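Local structure of transcription factor tau 138 kDa subunit (Saccharomyces cerevisiae, 5AIM) at residues Q15-K20 / E37-Y42; E65-R70 / I80-V85; V28-E33 / R92-E97. The protein helps TFIIIC bind boxB promoter sites of tRNA genes as part of its tauB domain, and is represented here by its central extended winged-helix domain. All blocks are in the same frame, centred on the assembly; numbering follows the deposited sequence.

Contact 1 (Q15-K20 / E37-Y42)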
loop_
_atom_site.group_PDB
_atom_site.type_symbol
_atom_site.label_atom_id
_atom_site.label_comp_id
_atom_site.label_asym_id
_atom_site.label_seq_id
_atom_site.Cartn_x
_atom_site.Cartn_y
_atom_site.Cartn_z
ATOM N N GLN A 15 -6.533 -4.011 5.496
ATOM C CA GLN A 15 -5.138 -3.928 5.937
ATOM C C GLN A 15 -4.358 -5.246 5.753
ATOM O O GLN A 15 -3.198 -5.245 5.294
ATOM C CB GLN A 15 -5.062 -3.425 7.385
ATOM C CG GLN A 15 -5.537 -1.989 7.555
ATOM C CD GLN A 15 -5.394 -1.511 8.969
ATOM O OE1 GLN A 15 -4.290 -1.422 9.488
ATOM N NE2 GLN A 15 -6.517 -1.195 9.608
ATOM N N ARG A 16 -4.976 -6.374 6.097
ATOM C CA ARG A 16 -4.323 -7.657 5.838
ATOM C C ARG A 16 -4.022 -7.837 4.353
ATOM O O ARG A 16 -2.945 -8.355 3.981
ATOM C CB ARG A 16 -5.172 -8.828 6.340
ATOM C CG ARG A 16 -5.265 -8.938 7.860
ATOM C CD ARG A 16 -5.790 -10.313 8.284
ATOM N NE ARG A 16 -7.045 -10.672 7.619
ATOM C CZ ARG A 16 -8.261 -10.307 8.020
ATOM N NH1 ARG A 16 -8.432 -9.552 9.101
ATOM N NH2 ARG A 16 -9.319 -10.699 7.322
ATOM N N ALA A 17 -4.983 -7.454 3.509
ATOM C CA ALA A 17 -4.788 -7.554 2.056
ATOM C C ALA A 17 -3.625 -6.682 1.581
ATOM O O ALA A 17 -2.769 -7.125 0.806
ATOM C CB ALA A 17 -6.056 -7.175 1.318
ATOM N N ILE A 18 -3.604 -5.431 2.025
ATOM C CA ILE A 18 -2.512 -4.525 1.666
ATOM C C ILE A 18 -1.170 -5.134 2.066
ATOM O O ILE A 18 -0.210 -5.143 1.280
ATOM C CB ILE A 18 -2.704 -3.159 2.350
ATOM C CG1 ILE A 18 -3.899 -2.438 1.729
ATOM C CG2 ILE A 18 -1.467 -2.285 2.217
ATOM C CD1 ILE A 18 -4.461 -1.327 2.598
ATOM N N LEU A 19 -1.100 -5.653 3.284
ATOM C CA LEU A 19 0.135 -6.278 3.747
ATOM C C LEU A 19 0.563 -7.488 2.895
ATOM O O LEU A 19 1.745 -7.613 2.495
ATOM C CB LEU A 19 -0.029 -6.688 5.209
ATOM C CG LEU A 19 1.235 -7.082 5.958
ATOM C CD1 LEU A 19 2.177 -5.904 6.079
ATOM C CD2 LEU A 19 0.872 -7.595 7.335
ATOM N N LYS A 20 -0.382 -8.390 2.628
ATOM C CA LYS A 20 -0.068 -9.572 1.812
ATOM C C LYS A 20 0.375 -9.195 0.391
ATOM O O LYS A 20 1.338 -9.761 -0.156
ATOM C CB LYS A 20 -1.259 -10.542 1.766
ATOM C CG LYS A 20 -1.088 -11.746 0.835
ATOM C CD LYS A 20 0.104 -12.616 1.196
ATOM C CE LYS A 20 -0.208 -13.544 2.354
ATOM N NZ LYS A 20 1.016 -14.266 2.798
ATOM N N GLU A 37 -5.281 -1.758 -7.900
ATOM C CA GLU A 37 -5.832 -2.839 -8.704
ATOM C C GLU A 37 -5.339 -4.181 -8.172
ATOM O O GLU A 37 -6.113 -5.142 -8.079
ATOM C CB GLU A 37 -5.450 -2.674 -10.177
ATOM C CG GLU A 37 -6.166 -3.640 -11.109
ATOM C CD GLU A 37 -7.672 -3.447 -11.107
ATOM O OE1 GLU A 37 -8.125 -2.285 -11.039
ATOM O OE2 GLU A 37 -8.402 -4.459 -11.165
ATOM N N SER A 38 -4.054 -4.263 -7.836
ATOM C CA SER A 38 -3.529 -5.486 -7.216
ATOM C C SER A 38 -4.259 -5.832 -5.911
ATOM O O SER A 38 -4.627 -7.005 -5.694
ATOM C CB SER A 38 -2.026 -5.411 -6.952
ATOM O OG SER A 38 -1.287 -5.409 -8.161
ATOM N N VAL A 39 -4.468 -4.849 -5.039
ATOM C CA VAL A 39 -5.226 -5.120 -3.810
ATOM C C VAL A 39 -6.644 -5.603 -4.130
ATOM O O VAL A 39 -7.134 -6.572 -3.529
ATOM C CB VAL A 39 -5.273 -3.900 -2.867
ATOM C CG1 VAL A 39 -6.169 -4.175 -1.650
ATOM C CG2 VAL A 39 -3.871 -3.542 -2.413
ATOM N N SER A 40 -7.304 -4.948 -5.080
ATOM C CA SER A 40 -8.657 -5.353 -5.464
ATOM C C SER A 40 -8.680 -6.789 -5.979
ATOM O O SER A 40 -9.535 -7.590 -5.574
ATOM C CB SER A 40 -9.229 -4.404 -6.519
ATOM O OG SER A 40 -9.498 -3.131 -5.962
ATOM N N LYS A 41 -7.750 -7.135 -6.863
ATOM C CA LYS A 41 -7.701 -8.488 -7.411
ATOM C C LYS A 41 -7.383 -9.530 -6.340
ATOM O O LYS A 41 -7.972 -10.610 -6.334
ATOM C CB LYS A 41 -6.697 -8.569 -8.564
ATOM C CG LYS A 41 -7.199 -7.914 -9.844
ATOM C CD LYS A 41 -6.048 -7.425 -10.691
ATOM C CE LYS A 41 -6.488 -6.999 -12.082
ATOM N NZ LYS A 41 -5.316 -6.701 -12.954
ATOM N N TYR A 42 -6.469 -9.212 -5.430
ATOM C CA TYR A 42 -6.189 -10.116 -4.310
ATOM C C TYR A 42 -7.455 -10.429 -3.490
ATOM O O TYR A 42 -7.685 -11.576 -3.096
ATOM C CB TYR A 42 -5.104 -9.539 -3.393
ATOM C CG TYR A 42 -4.960 -10.358 -2.137
ATOM C CD1 TYR A 42 -4.206 -11.520 -2.120
ATOM C CD2 TYR A 42 -5.615 -9.988 -0.976
ATOM C CE1 TYR A 42 -4.104 -12.291 -0.970
ATOM C CE2 TYR A 42 -5.517 -10.739 0.172
ATOM C CZ TYR A 42 -4.762 -11.889 0.176
ATOM O OH TYR A 42 -4.667 -12.635 1.327
#

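Contact 2 (E65-R70 / I80-V85)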
loop_
_atom_site.group_PDB
_atom_site.type_symbol
_atom_site.label_atom_id
_atom_site.label_comp_id
_atom_site.label_asym_id
_atom_site.label_seq_id
_atom_site.Cartn_x
_atom_site.Cartn_y
_atom_site.Cartn_z
ATOM N N GLU A 65 2.949 2.739 11.348
ATOM C CA GLU A 65 4.306 2.308 11.000
ATOM C C GLU A 65 4.392 0.854 10.522
ATOM O O GLU A 65 5.468 0.254 10.521
ATOM C CB GLU A 65 5.281 2.575 12.155
ATOM C CG GLU A 65 5.263 4.025 12.628
ATOM C CD GLU A 65 6.310 4.328 13.683
ATOM O OE1 GLU A 65 7.111 3.429 14.018
ATOM O OE2 GLU A 65 6.332 5.473 14.178
ATOM N N LYS A 66 3.260 0.302 10.094
ATOM C CA LYS A 66 3.250 -1.001 9.433
ATOM C C LYS A 66 3.817 -0.864 8.027
ATOM O O LYS A 66 4.333 -1.826 7.453
ATOM C CB LYS A 66 1.831 -1.556 9.376
ATOM C CG LYS A 66 1.264 -1.873 10.748
ATOM C CD LYS A 66 -0.145 -2.416 10.643
ATOM C CE LYS A 66 -0.623 -3.019 11.953
ATOM N NZ LYS A 66 -0.821 -2.002 13.023
ATOM N N LEU A 67 3.703 0.343 7.479
ATOM C CA LEU A 67 4.302 0.683 6.193
ATOM C C LEU A 67 5.118 1.943 6.337
ATOM O O LEU A 67 4.748 2.840 7.084
ATOM C CB LEU A 67 3.227 0.949 5.146
ATOM C CG LEU A 67 2.323 -0.210 4.741
ATOM C CD1 LEU A 67 1.254 0.306 3.787
ATOM C CD2 LEU A 67 3.131 -1.331 4.107
ATOM N N GLY A 68 6.226 2.002 5.609
ATOM C CA GLY A 68 6.950 3.244 5.417
ATOM C C GLY A 68 6.383 3.944 4.199
ATOM O O GLY A 68 5.844 3.290 3.294
ATOM N N ALA A 69 6.519 5.269 4.172
ATOM C CA ALA A 69 6.032 6.072 3.062
ATOM C C ALA A 69 6.917 7.286 2.834
ATOM O O ALA A 69 7.373 7.918 3.782
ATOM C CB ALA A 69 4.593 6.501 3.308
ATOM N N ARG A 70 7.169 7.611 1.571
ATOM C CA ARG A 70 7.879 8.853 1.284
ATOM C C ARG A 70 7.681 9.288 -0.153
ATOM O O ARG A 70 7.384 8.469 -1.018
ATOM C CB ARG A 70 9.371 8.726 1.622
ATOM C CG ARG A 70 10.212 7.948 0.622
ATOM C CD ARG A 70 11.698 8.141 0.913
ATOM N NE ARG A 70 12.170 7.231 1.954
ATOM C CZ ARG A 70 13.166 6.359 1.810
ATOM N NH1 ARG A 70 13.835 6.262 0.665
ATOM N NH2 ARG A 70 13.500 5.582 2.830
ATOM N N ILE A 80 5.255 3.600 -1.018
ATOM C CA ILE A 80 5.057 2.858 0.222
ATOM C C ILE A 80 5.940 1.622 0.202
ATOM O O ILE A 80 6.273 1.086 -0.872
ATOM C CB ILE A 80 3.577 2.473 0.485
ATOM C CG1 ILE A 80 2.981 1.685 -0.683
ATOM C CG2 ILE A 80 2.763 3.729 0.788
ATOM C CD1 ILE A 80 1.674 0.984 -0.327
ATOM N N PHE A 81 6.352 1.193 1.388
ATOM C CA PHE A 81 7.247 0.053 1.481
ATOM C C PHE A 81 7.136 -0.662 2.818
ATOM O O PHE A 81 6.769 -0.067 3.820
ATOM C CB PHE A 81 8.700 0.478 1.202
ATOM C CG PHE A 81 9.176 1.642 2.026
ATOM C CD1 PHE A 81 8.942 2.940 1.610
ATOM C CD2 PHE A 81 9.884 1.439 3.197
ATOM C CE1 PHE A 81 9.390 4.013 2.356
ATOM C CE2 PHE A 81 10.333 2.506 3.948
ATOM C CZ PHE A 81 10.088 3.796 3.525
ATOM N N LEU A 82 7.434 -1.956 2.808
ATOM C CA LEU A 82 7.592 -2.697 4.050
ATOM C C LEU A 82 8.818 -2.130 4.758
ATOM O O LEU A 82 9.884 -2.021 4.151
ATOM C CB LEU A 82 7.762 -4.187 3.770
ATOM C CG LEU A 82 6.549 -4.868 3.138
ATOM C CD1 LEU A 82 6.838 -6.324 2.792
ATOM C CD2 LEU A 82 5.335 -4.795 4.057
ATOM N N PRO A 83 8.675 -1.738 6.032
ATOM C CA PRO A 83 9.751 -0.994 6.699
ATOM C C PRO A 83 11.121 -1.668 6.684
ATOM O O PRO A 83 12.124 -0.959 6.786
ATOM C CB PRO A 83 9.248 -0.879 8.138
ATOM C CG PRO A 83 7.775 -0.911 8.016
ATOM C CD PRO A 83 7.482 -1.855 6.892
ATOM N N THR A 84 11.169 -2.992 6.557
ATOM C CA THR A 84 12.437 -3.718 6.623
ATOM C C THR A 84 12.949 -4.190 5.259
ATOM O O THR A 84 13.899 -4.965 5.192
ATOM C CB THR A 84 12.320 -4.949 7.539
ATOM O OG1 THR A 84 11.405 -5.889 6.963
ATOM C CG2 THR A 84 11.837 -4.542 8.924
ATOM N N VAL A 85 12.340 -3.710 4.177
ATOM C CA VAL A 85 12.675 -4.193 2.838
ATOM C C VAL A 85 14.107 -3.833 2.425
ATOM O O VAL A 85 14.737 -4.555 1.648
ATOM C CB VAL A 85 11.673 -3.669 1.784
ATOM C CG1 VAL A 85 11.830 -2.160 1.572
ATOM C CG2 VAL A 85 11.831 -4.427 0.469
#

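Contact 3 (V28-E33 / R92-E97)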
loop_
_atom_site.group_PDB
_atom_site.type_symbol
_atom_site.label_atom_id
_atom_site.label_comp_id
_atom_site.label_asym_id
_atom_site.label_seq_id
_atom_site.Cartn_x
_atom_site.Cartn_y
_atom_site.Cartn_z
ATOM N N VAL A 28 7.889 -2.990 -2.117
ATOM C CA VAL A 28 7.967 -1.576 -2.489
ATOM C C VAL A 28 6.944 -1.324 -3.579
ATOM O O VAL A 28 6.829 -2.117 -4.524
ATOM C CB VAL A 28 9.358 -1.193 -3.031
ATOM C CG1 VAL A 28 9.460 0.317 -3.167
ATOM C CG2 VAL A 28 10.458 -1.716 -2.131
ATOM N N ALA A 29 6.192 -0.235 -3.457
ATOM C CA ALA A 29 5.231 0.114 -4.498
ATOM C C ALA A 29 4.931 1.597 -4.516
ATOM O O ALA A 29 4.862 2.236 -3.470
ATOM C CB ALA A 29 3.939 -0.660 -4.307
ATOM N N TYR A 30 4.773 2.149 -5.716
ATOM C CA TYR A 30 4.174 3.460 -5.856
ATOM C C TYR A 30 2.680 3.364 -5.569
ATOM O O TYR A 30 2.012 2.409 -5.982
ATOM C CB TYR A 30 4.408 4.011 -7.266
ATOM C CG TYR A 30 5.790 4.575 -7.513
ATOM C CD1 TYR A 30 6.368 5.476 -6.626
ATOM C CD2 TYR A 30 6.507 4.227 -8.649
ATOM C CE1 TYR A 30 7.624 5.999 -6.858
ATOM C CE2 TYR A 30 7.768 4.756 -8.894
ATOM C CZ TYR A 30 8.322 5.640 -7.992
ATOM O OH TYR A 30 9.574 6.171 -8.213
ATOM N N LEU A 31 2.168 4.356 -4.849
ATOM C CA LEU A 31 0.749 4.436 -4.563
ATOM C C LEU A 31 0.054 5.048 -5.771
ATOM O O LEU A 31 0.069 6.260 -5.976
ATOM C CB LEU A 31 0.521 5.263 -3.299
ATOM C CG LEU A 31 -0.670 4.927 -2.409
ATOM C CD1 LEU A 31 -0.592 3.481 -1.931
ATOM C CD2 LEU A 31 -0.699 5.897 -1.229
ATOM N N ARG A 32 -0.530 4.170 -6.577
ATOM C CA ARG A 32 -1.146 4.543 -7.839
ATOM C C ARG A 32 -2.066 3.405 -8.260
ATOM O O ARG A 32 -2.150 2.383 -7.576
ATOM C CB ARG A 32 -0.077 4.790 -8.908
ATOM C CG ARG A 32 0.799 3.569 -9.175
ATOM C CD ARG A 32 1.906 3.822 -10.191
ATOM N NE ARG A 32 2.817 2.681 -10.255
ATOM C CZ ARG A 32 3.910 2.625 -11.008
ATOM N NH1 ARG A 32 4.258 3.653 -11.770
ATOM N NH2 ARG A 32 4.666 1.535 -10.981
ATOM N N GLU A 33 -2.738 3.575 -9.390
ATOM C CA GLU A 33 -3.765 2.626 -9.832
ATOM C C GLU A 33 -3.315 1.164 -9.828
ATOM O O GLU A 33 -4.055 0.302 -9.365
ATOM C CB GLU A 33 -4.253 3.008 -11.226
ATOM C CG GLU A 33 -5.368 2.128 -11.768
ATOM C CD GLU A 33 -5.932 2.654 -13.075
ATOM O OE1 GLU A 33 -5.228 2.579 -14.102
ATOM O OE2 GLU A 33 -7.080 3.146 -13.073
ATOM N N ARG A 92 16.316 0.392 -6.155
ATOM C CA ARG A 92 16.195 -0.445 -7.349
ATOM C C ARG A 92 14.814 -0.274 -7.976
ATOM O O ARG A 92 14.683 -0.127 -9.198
ATOM C CB ARG A 92 16.463 -1.919 -7.027
ATOM C CG ARG A 92 17.916 -2.332 -7.216
ATOM C CD ARG A 92 18.109 -3.845 -7.121
ATOM N NE ARG A 92 18.153 -4.319 -5.738
ATOM C CZ ARG A 92 17.139 -4.888 -5.089
ATOM N NH1 ARG A 92 15.963 -5.075 -5.679
ATOM N NH2 ARG A 92 17.306 -5.279 -3.832
ATOM N N TYR A 93 13.785 -0.274 -7.135
ATOM C CA TYR A 93 12.428 -0.048 -7.623
ATOM C C TYR A 93 12.283 1.346 -8.253
ATOM O O TYR A 93 11.731 1.480 -9.345
ATOM C CB TYR A 93 11.415 -0.240 -6.492
ATOM C CG TYR A 93 9.974 -0.007 -6.898
ATOM C CD1 TYR A 93 9.207 -1.031 -7.443
ATOM C CD2 TYR A 93 9.376 1.233 -6.720
ATOM C CE1 TYR A 93 7.886 -0.815 -7.808
ATOM C CE2 TYR A 93 8.057 1.454 -7.079
ATOM C CZ TYR A 93 7.319 0.431 -7.621
ATOM O OH TYR A 93 6.010 0.661 -7.980
ATOM N N ILE A 94 12.776 2.382 -7.577
ATOM C CA ILE A 94 12.708 3.738 -8.136
ATOM C C ILE A 94 13.399 3.793 -9.496
ATOM O O ILE A 94 12.874 4.379 -10.446
ATOM C CB ILE A 94 13.338 4.780 -7.186
ATOM C CG1 ILE A 94 12.471 4.926 -5.935
ATOM C CG2 ILE A 94 13.514 6.150 -7.886
ATOM C CD1 ILE A 94 13.150 5.675 -4.809
ATOM N N LEU A 95 14.572 3.178 -9.586
ATOM C CA LEU A 95 15.320 3.155 -10.841
ATOM C C LEU A 95 14.556 2.410 -11.935
ATOM O O LEU A 95 14.474 2.875 -13.070
ATOM C CB LEU A 95 16.690 2.508 -10.638
ATOM C CG LEU A 95 17.586 2.480 -11.878
ATOM C CD1 LEU A 95 18.048 3.886 -12.226
ATOM C CD2 LEU A 95 18.770 1.553 -11.661
ATOM N N LYS A 96 14.011 1.245 -11.595
ATOM C CA LYS A 96 13.271 0.435 -12.566
ATOM C C LYS A 96 12.035 1.150 -13.123
ATOM O O LYS A 96 11.727 1.042 -14.311
ATOM C CB LYS A 96 12.862 -0.899 -11.938
ATOM C CG LYS A 96 12.024 -1.786 -12.848
ATOM C CD LYS A 96 11.848 -3.180 -12.263
ATOM N NZ LYS A 96 10.857 -5.447 -12.660
ATOM N N GLU A 97 11.335 1.880 -12.262
ATOM C CA GLU A 97 10.088 2.545 -12.637
ATOM C C GLU A 97 10.325 3.974 -13.120
ATOM O O GLU A 97 9.378 4.739 -13.301
ATOM C CB GLU A 97 9.136 2.561 -11.439
ATOM C CG GLU A 97 8.800 1.180 -10.905
ATOM C CD GLU A 97 7.876 0.401 -11.820
ATOM O OE1 GLU A 97 7.076 1.033 -12.542
ATOM O OE2 GLU A 97 7.953 -0.848 -11.819
HETATM O O HOH W 1 10.774 6.168 -10.422
HETATM O O HOH W 2 4.750 -0.935 -9.577
#

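Contact 1 (Q15-K20 / E37-Y42)
Tyr42 packs against Ala17, with Ala17 CB 3.7 Å from Tyr42 CD2. Tyr42 CE2 lies almost as near, the small methyl approaching the ring obliquely. Lys20 meets the ring from the same side of its plane, but at other atoms: Lys20 CG is 3.6 Å from Tyr42 CE1 and close to CZ and OH as well, and the two side chains cross at about a right angle. Tyr42 CG is anti to the backbone N (chi1 171°), which carries the ring across to helix 5-24. The Lys20 chain then bends at chi2 and chi3 and carries the amino group off, leaving CB and CG to make the contact.

Val39 fills the deeper half. Its CG1 meets Ala17 CB at 4.2 Å and its CG2 meets Ile18 CG1 at 4.3 Å. No hydrogen bond links the segments; the axes approach to 9.4 Å and cross at 114°, with Ile18 and Val39 nearest by CA atoms. Beyond the pair, Ile18 continues onto Phe35 of helix 33-43 and onto Val58 and Met61 of helix 52-63, so that helices 5-24, 33-43 and 52-63 meet at this residue.

Contact 2 (E65-R70 / I80-V85)
Phe81 lays its ring over the backbone of Gly68, its partner in an antiparallel hydrogen-bonded pair. The two bonds of that pair are Gly68 N to Phe81 O, 2.8 Å, and Phe81 N to Gly68 O, 2.9 Å. From CB, the Phe81 side chain turns back over its partner because CG stands between the backbone N and the carbonyl carbon (chi1 52°). CG and CD1 then lie near Gly68 O, and CE1 comes to 3.5 Å from Gly68 C. On the same face of the ring, CD2 and CE2 lie near Gly68 CA. That carbon makes a CH-pi contact over the face, with Gly68 CA 3.8 Å from the centroid of the Phe81 ring and 16° off its normal. At the tip, CZ is 3.9 Å from Arg70 NH2, whose guanidinium plane is turned 67° from the ring; NH1 of that arginine forms a salt bridge with Glu87.

Leu67 lies on the other side of the hairpin, its CD2 4.1 Å from Leu82 CD2 and its CD1 near Ile80 CD1, where it also packs on Met61 and Val62 of helix 52-63. Past the paired residues, Pro83 CD rests 3.2 Å from Lys66 O. Two short antiparallel strands, 68-71 and 78-81, entered from helix 52-63, make this the beta hairpin, or wing, of a winged-helix domain.

Contact 3 (V28-E33 / R92-E97)
Val28 presses CG1 against the ring of Tyr93, 3.7 Å from CD2, the two side chains sliding past each other in opposite directions. Its carbonyl O lies over one face of that ring, toward the rim, while CG of Glu97 lies over the opposite face. Ala29 passes with its CA 3.6 Å from Tyr93 OH. Tyr30 N then donates to that hydroxyl oxygen, 3.0 Å from Tyr93 OH and nearly straight at 169°. Tyr93 CG is anti to the backbone N, which starts the ring toward the strand.

The side chain of Tyr30 brings CD2 to 3.5 Å from Tyr93 CE2, the two rings meeting obliquely with their planes 57° apart. Glu97 CB touches the edge of the Tyr30 ring at CE2, and water 1 bridges Tyr30 OH to Ile94 O. In the winged-helix fold, strand 28-30 is an outer strand of the three-stranded sheet, bonded to strand 78-81; helix 87-96 follows that strand in the chain, and the axis of its residues 92-96 passes 9.1 Å from that of strand 28-30, at 39°.

Arg32, at the N-cap position of helix 33-43, reaches back with an extended chain from CG to NE. Its guanidinium lies with one face over Tyr30 CD2, and Arg32 NH2 forms a salt bridge with Glu97 OE1 at 2.9 Å; OE1 lies in the guanidinium plane, whereas NH2 approaches from above the carboxylate plane. Water 2 accepts from the same NH2 and also binds Tyr93 OH.

The three contacts lie within one extended winged-helix domain, their centres about 13 to 16 Å apart. Contact 1 closes before contact 2 opens; contact 3 crosses contact 1 along the chain and encloses contact 2. Strands 28-30 and 78-81 are sheet neighbours, so contacts 2 and 3 share the sheet, with a probable hydrogen bond from Ile80 N to Ala29 O, 2.8 Å, and Ile80 packed on Leu31. Contact 1 reaches contact 2 through Leu19 on Leu82 and Ile18 on Leu67, while it adjoins contact 3 only in sequence. Contact 2 is thus the one that touches both others, tying the wing to helix 5-24 on one hand and to strand 28-30 on the other.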